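Long-range contacts in SsfS6 (PDB 4G2T), which is a Streptomyces protein of the GT-B glycosyltransferase clan, with two Rossmann-like domains and thymidine-5'-diphosphate bound in the model: residues P123-T128 against G143-E148; L127-S132 against Q149-A154. All coordinates share one frame; numbering follows the deposited sequence.

Contact 1 (P123-T128 against G143-E148); sequences PDLVLT and GIPWIE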
loop_
_atom_site.group_PDB
_atom_site.type_symbol
_atom_site.label_atom_id
_atom_site.label_comp_id
_atom_site.label_asym_id
_atom_site.label_seq_id
_atom_site.Cartn_x
_atom_site.Cartn_y
_atom_site.Cartn_z
ATOM N N PRO A 123 5.869 -4.341 19.957
ATOM C CA PRO A 123 6.683 -3.740 18.899
ATOM C C PRO A 123 8.092 -3.427 19.391
ATOM O O PRO A 123 8.303 -3.270 20.593
ATOM C CB PRO A 123 5.937 -2.443 18.594
ATOM C CG PRO A 123 5.340 -2.060 19.903
ATOM C CD PRO A 123 4.979 -3.354 20.593
ATOM N N ASP A 124 9.043 -3.343 18.467
ATOM C CA ASP A 124 10.418 -3.009 18.814
ATOM C C ASP A 124 10.656 -1.521 18.612
ATOM O O ASP A 124 11.625 -0.960 19.122
ATOM C CB ASP A 124 11.395 -3.796 17.941
ATOM C CG ASP A 124 11.041 -5.264 17.842
ATOM O OD1 ASP A 124 10.629 -5.853 18.863
ATOM O OD2 ASP A 124 11.170 -5.828 16.735
ATOM N N LEU A 125 9.760 -0.886 17.864
ATOM C CA LEU A 125 9.961 0.491 17.442
ATOM C C LEU A 125 8.635 1.160 17.097
ATOM O O LEU A 125 7.732 0.523 16.555
ATOM C CB LEU A 125 10.895 0.519 16.234
ATOM C CG LEU A 125 11.334 1.875 15.685
ATOM C CD1 LEU A 125 12.108 2.656 16.729
ATOM C CD2 LEU A 125 12.174 1.662 14.448
ATOM N N VAL A 126 8.525 2.447 17.414
ATOM C CA VAL A 126 7.303 3.199 17.152
ATOM C C VAL A 126 7.520 4.280 16.098
ATOM O O VAL A 126 8.416 5.114 16.225
ATOM C CB VAL A 126 6.758 3.854 18.439
ATOM C CG1 VAL A 126 5.585 4.769 18.119
ATOM C CG2 VAL A 126 6.352 2.788 19.445
ATOM N N LEU A 127 6.697 4.255 15.054
ATOM C CA LEU A 127 6.724 5.291 14.028
ATOM C C LEU A 127 5.517 6.207 14.185
ATOM O O LEU A 127 4.390 5.737 14.343
ATOM C CB LEU A 127 6.733 4.668 12.632
ATOM C CG LEU A 127 6.579 5.639 11.460
ATOM C CD1 LEU A 127 7.708 6.660 11.449
ATOM C CD2 LEU A 127 6.518 4.884 10.140
ATOM N N THR A 128 5.754 7.513 14.145
ATOM C CA THR A 128 4.679 8.479 14.335
ATOM C C THR A 128 5.045 9.841 13.756
ATOM O O THR A 128 6.194 10.079 13.387
ATOM C CB THR A 128 4.341 8.646 15.826
ATOM O OG1 THR A 128 3.084 9.317 15.962
ATOM C CG2 THR A 128 5.424 9.446 16.536
ATOM N N GLY A 143 9.612 1.360 27.008
ATOM C CA GLY A 143 11.059 1.452 27.060
ATOM C C GLY A 143 11.711 1.083 25.741
ATOM O O GLY A 143 12.739 0.406 25.712
ATOM N N ILE A 144 11.110 1.535 24.647
ATOM C CA ILE A 144 11.614 1.245 23.310
ATOM C C ILE A 144 11.823 2.541 22.529
ATOM O O ILE A 144 11.151 3.538 22.792
ATOM C CB ILE A 144 10.646 0.325 22.536
ATOM C CG1 ILE A 144 9.254 0.954 22.462
ATOM C CG2 ILE A 144 10.578 -1.048 23.190
ATOM C CD1 ILE A 144 8.250 0.129 21.686
ATOM N N PRO A 145 12.765 2.536 21.571
ATOM C CA PRO A 145 13.007 3.733 20.759
ATOM C C PRO A 145 11.808 4.081 19.880
ATOM O O PRO A 145 10.923 3.248 19.688
ATOM C CB PRO A 145 14.201 3.329 19.886
ATOM C CG PRO A 145 14.167 1.835 19.860
ATOM C CD PRO A 145 13.679 1.436 21.215
ATOM N N TRP A 146 11.783 5.305 19.360
ATOM C CA TRP A 146 10.719 5.727 18.457
ATOM C C TRP A 146 11.243 6.643 17.356
ATOM O O TRP A 146 12.295 7.264 17.499
ATOM C CB TRP A 146 9.578 6.403 19.227
ATOM C CG TRP A 146 9.959 7.679 19.920
ATOM C CD1 TRP A 146 10.682 7.804 21.070
ATOM C CD2 TRP A 146 9.609 9.011 19.519
ATOM N NE1 TRP A 146 10.817 9.131 21.403
ATOM C CE2 TRP A 146 10.167 9.892 20.469
ATOM C CE3 TRP A 146 8.886 9.543 18.448
ATOM C CZ2 TRP A 146 10.021 11.274 20.378
ATOM C CZ3 TRP A 146 8.744 10.917 18.360
ATOM C CH2 TRP A 146 9.311 11.767 19.318
ATOM N N ILE A 147 10.502 6.714 16.255
ATOM C CA ILE A 147 10.898 7.530 15.114
ATOM C C ILE A 147 9.919 8.679 14.907
ATOM O O ILE A 147 8.706 8.472 14.871
ATOM C CB ILE A 147 10.957 6.694 13.821
ATOM C CG1 ILE A 147 11.861 5.475 14.009
ATOM C CG2 ILE A 147 11.439 7.545 12.656
ATOM C CD1 ILE A 147 13.308 5.821 14.276
ATOM N N GLU A 148 10.450 9.891 14.775
ATOM C CA GLU A 148 9.622 11.054 14.488
ATOM C C GLU A 148 9.757 11.472 13.031
ATOM O O GLU A 148 10.848 11.816 12.575
ATOM C CB GLU A 148 10.001 12.232 15.386
ATOM C CG GLU A 148 9.201 13.491 15.092
ATOM C CD GLU A 148 9.871 14.751 15.604
ATOM O OE1 GLU A 148 10.614 14.669 16.605
ATOM O OE2 GLU A 148 9.660 15.822 14.998
#
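Leu125 and Ile147 meet on one face of two parallel neighbouring strands, 125-128 and 146-148. Ile147 can be followed outward. Its CB lies by Val126 O and also faces CD1 of Leu127. CG1 stands anti to the carbonyl carbon (chi1 -54°). This turns it back along the strand to Leu125, where it packs 3.9 Å from Leu125 CD2 and equally near Leu125 CD1. Ile147 CG2 takes the other direction and touches Leu127 CD1 at 4.0 Å. The tip, CD1, grazes Leu125 CD1. The two branches of Ile147 thus reach two leucines of the partner strand.

The backbones are joined by three bonds. Ile147 N gives a short, nearly straight bond to Val126 O (2.6 Å, 170° at the hydrogen). Thr128 N reaches Ile147 O at 3.2 Å and is more bent. Val126 N to Pro145 O is weak. The pairing belongs to a right-handed beta-alpha-beta crossover: strand 125-129 leads through helix 134-142 into strand 146-149. This is the repeating unit of the Rossmann-like N-terminal domain of a GT-B protein.

The opposite face carries Val126, Thr128 and Trp146. CB of Val126 and CB of Trp146 are 3.9 Å apart. The indole bends toward Thr128, whose CG2 meets Trp146 CE3 obliquely at 4.0 Å. Helix 134-142 packs on this face, with Pro136 and Ala139 against Trp146. The indole NE1 is bonded to Pro180 O, and Thr128 OG1 to Ile20 O.

Before the strands, Ile144 points toward the other segment. Its CD1 lies 3.6 Å from Pro123 O and also touches Val126 CG2, crossing that side chain at about a right angle. Leu125 CD1 packs on the ring of Pro145.

Contact 2 (L127-S132 against Q149-A154); sequences LTETYS and QSIRLA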
loop_
_atom_site.group_PDB
_atom_site.type_symbol
_atom_site.label_atom_id
_atom_site.label_comp_id
_atom_site.label_asym_id
_atom_site.label_seq_id
_atom_site.Cartn_x
_atom_site.Cartn_y
_atom_site.Cartn_z
ATOM N N LEU A 127 6.697 4.255 15.054
ATOM C CA LEU A 127 6.724 5.291 14.028
ATOM C C LEU A 127 5.517 6.207 14.185
ATOM O O LEU A 127 4.390 5.737 14.343
ATOM C CB LEU A 127 6.733 4.668 12.632
ATOM C CG LEU A 127 6.579 5.639 11.460
ATOM C CD1 LEU A 127 7.708 6.660 11.449
ATOM C CD2 LEU A 127 6.518 4.884 10.140
ATOM N N THR A 128 5.754 7.513 14.145
ATOM C CA THR A 128 4.679 8.479 14.335
ATOM C C THR A 128 5.045 9.841 13.756
ATOM O O THR A 128 6.194 10.079 13.387
ATOM C CB THR A 128 4.341 8.646 15.826
ATOM O OG1 THR A 128 3.084 9.317 15.962
ATOM C CG2 THR A 128 5.424 9.446 16.536
ATOM N N GLU A 129 4.061 10.731 13.678
ATOM C CA GLU A 129 4.301 12.085 13.192
ATOM C C GLU A 129 4.588 13.036 14.351
ATOM O O GLU A 129 4.516 12.645 15.517
ATOM C CB GLU A 129 3.127 12.582 12.343
ATOM C CG GLU A 129 1.810 12.690 13.086
ATOM C CD GLU A 129 1.442 14.123 13.417
ATOM O OE1 GLU A 129 2.227 15.034 13.083
ATOM O OE2 GLU A 129 0.363 14.336 14.010
ATOM N N THR A 130 4.913 14.283 14.023
ATOM C CA THR A 130 5.392 15.249 15.009
ATOM C C THR A 130 4.401 15.534 16.139
ATOM O O THR A 130 4.789 15.609 17.305
ATOM C CB THR A 130 5.786 16.584 14.341
ATOM O OG1 THR A 130 6.636 16.328 13.216
ATOM C CG2 THR A 130 6.516 17.481 15.329
ATOM N N TYR A 131 3.125 15.684 15.797
ATOM C CA TYR A 131 2.128 16.089 16.785
ATOM C C TYR A 131 1.281 14.934 17.320
ATOM O O TYR A 131 0.351 15.147 18.097
ATOM C CB TYR A 131 1.238 17.204 16.227
ATOM C CG TYR A 131 2.004 18.451 15.841
ATOM C CD1 TYR A 131 3.223 18.754 16.434
ATOM C CD2 TYR A 131 1.512 19.322 14.878
ATOM C CE1 TYR A 131 3.929 19.888 16.081
ATOM C CE2 TYR A 131 2.211 20.458 14.518
ATOM C CZ TYR A 131 3.418 20.736 15.123
ATOM O OH TYR A 131 4.117 21.867 14.769
ATOM N N SER A 132 1.605 13.714 16.906
ATOM C CA SER A 132 0.976 12.530 17.481
ATOM C C SER A 132 1.801 12.046 18.667
ATOM O O SER A 132 2.616 11.132 18.540
ATOM C CB SER A 132 0.835 11.420 16.438
ATOM O OG SER A 132 -0.136 11.753 15.462
ATOM N N GLN A 149 8.647 11.444 12.303
ATOM C CA GLN A 149 8.632 11.926 10.929
ATOM C C GLN A 149 7.806 13.200 10.814
ATOM O O GLN A 149 6.682 13.267 11.311
ATOM C CB GLN A 149 8.072 10.866 9.979
ATOM C CG GLN A 149 7.975 11.344 8.538
ATOM C CD GLN A 149 7.144 10.428 7.663
ATOM O OE1 GLN A 149 7.044 9.227 7.917
ATOM N NE2 GLN A 149 6.538 10.993 6.626
ATOM N N SER A 150 8.368 14.211 10.162
ATOM C CA SER A 150 7.631 15.436 9.891
ATOM C C SER A 150 6.753 15.248 8.663
ATOM O O SER A 150 7.146 14.588 7.701
ATOM C CB SER A 150 8.585 16.611 9.678
ATOM O OG SER A 150 7.880 17.767 9.263
ATOM N N ILE A 151 5.558 15.825 8.703
ATOM C CA ILE A 151 4.629 15.736 7.585
ATOM C C ILE A 151 4.253 17.136 7.114
ATOM O O ILE A 151 3.243 17.330 6.437
ATOM C CB ILE A 151 3.362 14.950 7.972
ATOM C CG1 ILE A 151 2.589 15.681 9.072
ATOM C CG2 ILE A 151 3.731 13.548 8.436
ATOM C CD1 ILE A 151 1.330 14.965 9.513
ATOM N N ARG A 152 5.084 18.109 7.478
ATOM C CA ARG A 152 4.809 19.513 7.194
ATOM C C ARG A 152 6.049 20.216 6.651
ATOM O O ARG A 152 7.176 19.808 6.933
ATOM C CB ARG A 152 4.335 20.215 8.468
ATOM C CG ARG A 152 3.148 19.540 9.139
ATOM C CD ARG A 152 2.966 19.990 10.578
ATOM N NE ARG A 152 1.781 19.386 11.177
ATOM C CZ ARG A 152 1.766 18.194 11.767
ATOM N NH1 ARG A 152 2.878 17.477 11.844
ATOM N NH2 ARG A 152 0.640 17.722 12.284
ATOM N N LEU A 153 5.838 21.272 5.869
ATOM C CA LEU A 153 6.938 22.107 5.395
ATOM C C LEU A 153 7.647 22.746 6.579
ATOM O O LEU A 153 8.870 22.883 6.590
ATOM C CB LEU A 153 6.426 23.198 4.454
ATOM C CG LEU A 153 6.289 22.856 2.971
ATOM C CD1 LEU A 153 5.681 24.025 2.213
ATOM C CD2 LEU A 153 7.645 22.491 2.389
ATOM N N ALA A 154 6.861 23.135 7.577
ATOM C CA ALA A 154 7.393 23.699 8.807
ATOM C C ALA A 154 6.528 23.271 9.984
ATOM O O ALA A 154 5.303 23.391 9.940
ATOM C CB ALA A 154 7.453 25.215 8.713
HETATM O O HOH W 1 5.464 17.632 11.136
#
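Arg152 meets Glu129 end-on and Tyr131 with a face of its guanidinium. Both terminal nitrogens turn to one oxygen, Glu129 OE1. NH1 binds it at 2.8 Å in a salt bridge, nearly along the C-O axis. NH2 reaches the same OE1 at 3.2 Å from the syn side, tilted out of the carboxylate plane, by a more bent bond. OE1 lies in the guanidinium plane, but the carboxylate is turned 33° from that plane.

A third donor grips OE1: Tyr131 N comes from above the carboxylate plane at 2.9 Å. The Glu129 chain makes this possible. CG sits between the backbone N and the carbonyl carbon (chi1 63°), and the chain bends at chi2, bringing the carboxylate back over the turn 129-132. Three N-H groups on one oxygen would be expected to stabilise its negative charge.

Tyr131 CD2 lies 3.2 Å from Arg152 NH2, over one guanidinium face and toward its rim. The ring is tilted 42° to the guanidinium, so this is no flat stack. A water at the guanidinium edge accepts from Arg152 NH1 and Ile151 N and is bonded to Thr130 OG1. CD1 of Ile151 packs by Glu129 OE1. On the backbone, Gln149 N binds Thr128 O at 3.0 Å.

The contact is buried at the C-terminal ends of strands 125-129 and 146-149. The side chain of Ile151 is about 7 Å from the bound thymidine-5'-diphosphate. Arg152 NE forms a salt bridge with Glu330, and Leu153 packs on helix 309-317. Leu127 and Gln149 lie against Leu34 of helix 32-40.

How the contacts relate
Contact 1 pairs strands 125-129 and 146-149 in the parallel sheet of the N-terminal domain; contact 2 joins the loops that follow their C-terminal ends. Their centres are 14 Å apart, and they share Leu127 and Thr128. Along the chain come 123-128, its overlapping continuation 127-132, helix 134-142, then 143-148 and 149-154. In the sheet, strand 125-129 lies between 16-20 and 146-149. The centre of contact 1 is about 20 Å from the chain centre, that of contact 2 about 8 Å. Past the paired strands, the chain thus leads on toward the bound thymidine-5'-diphosphate. Glu148 and Thr130 touch where the contacts meet. Neither contact is touched by another subunit.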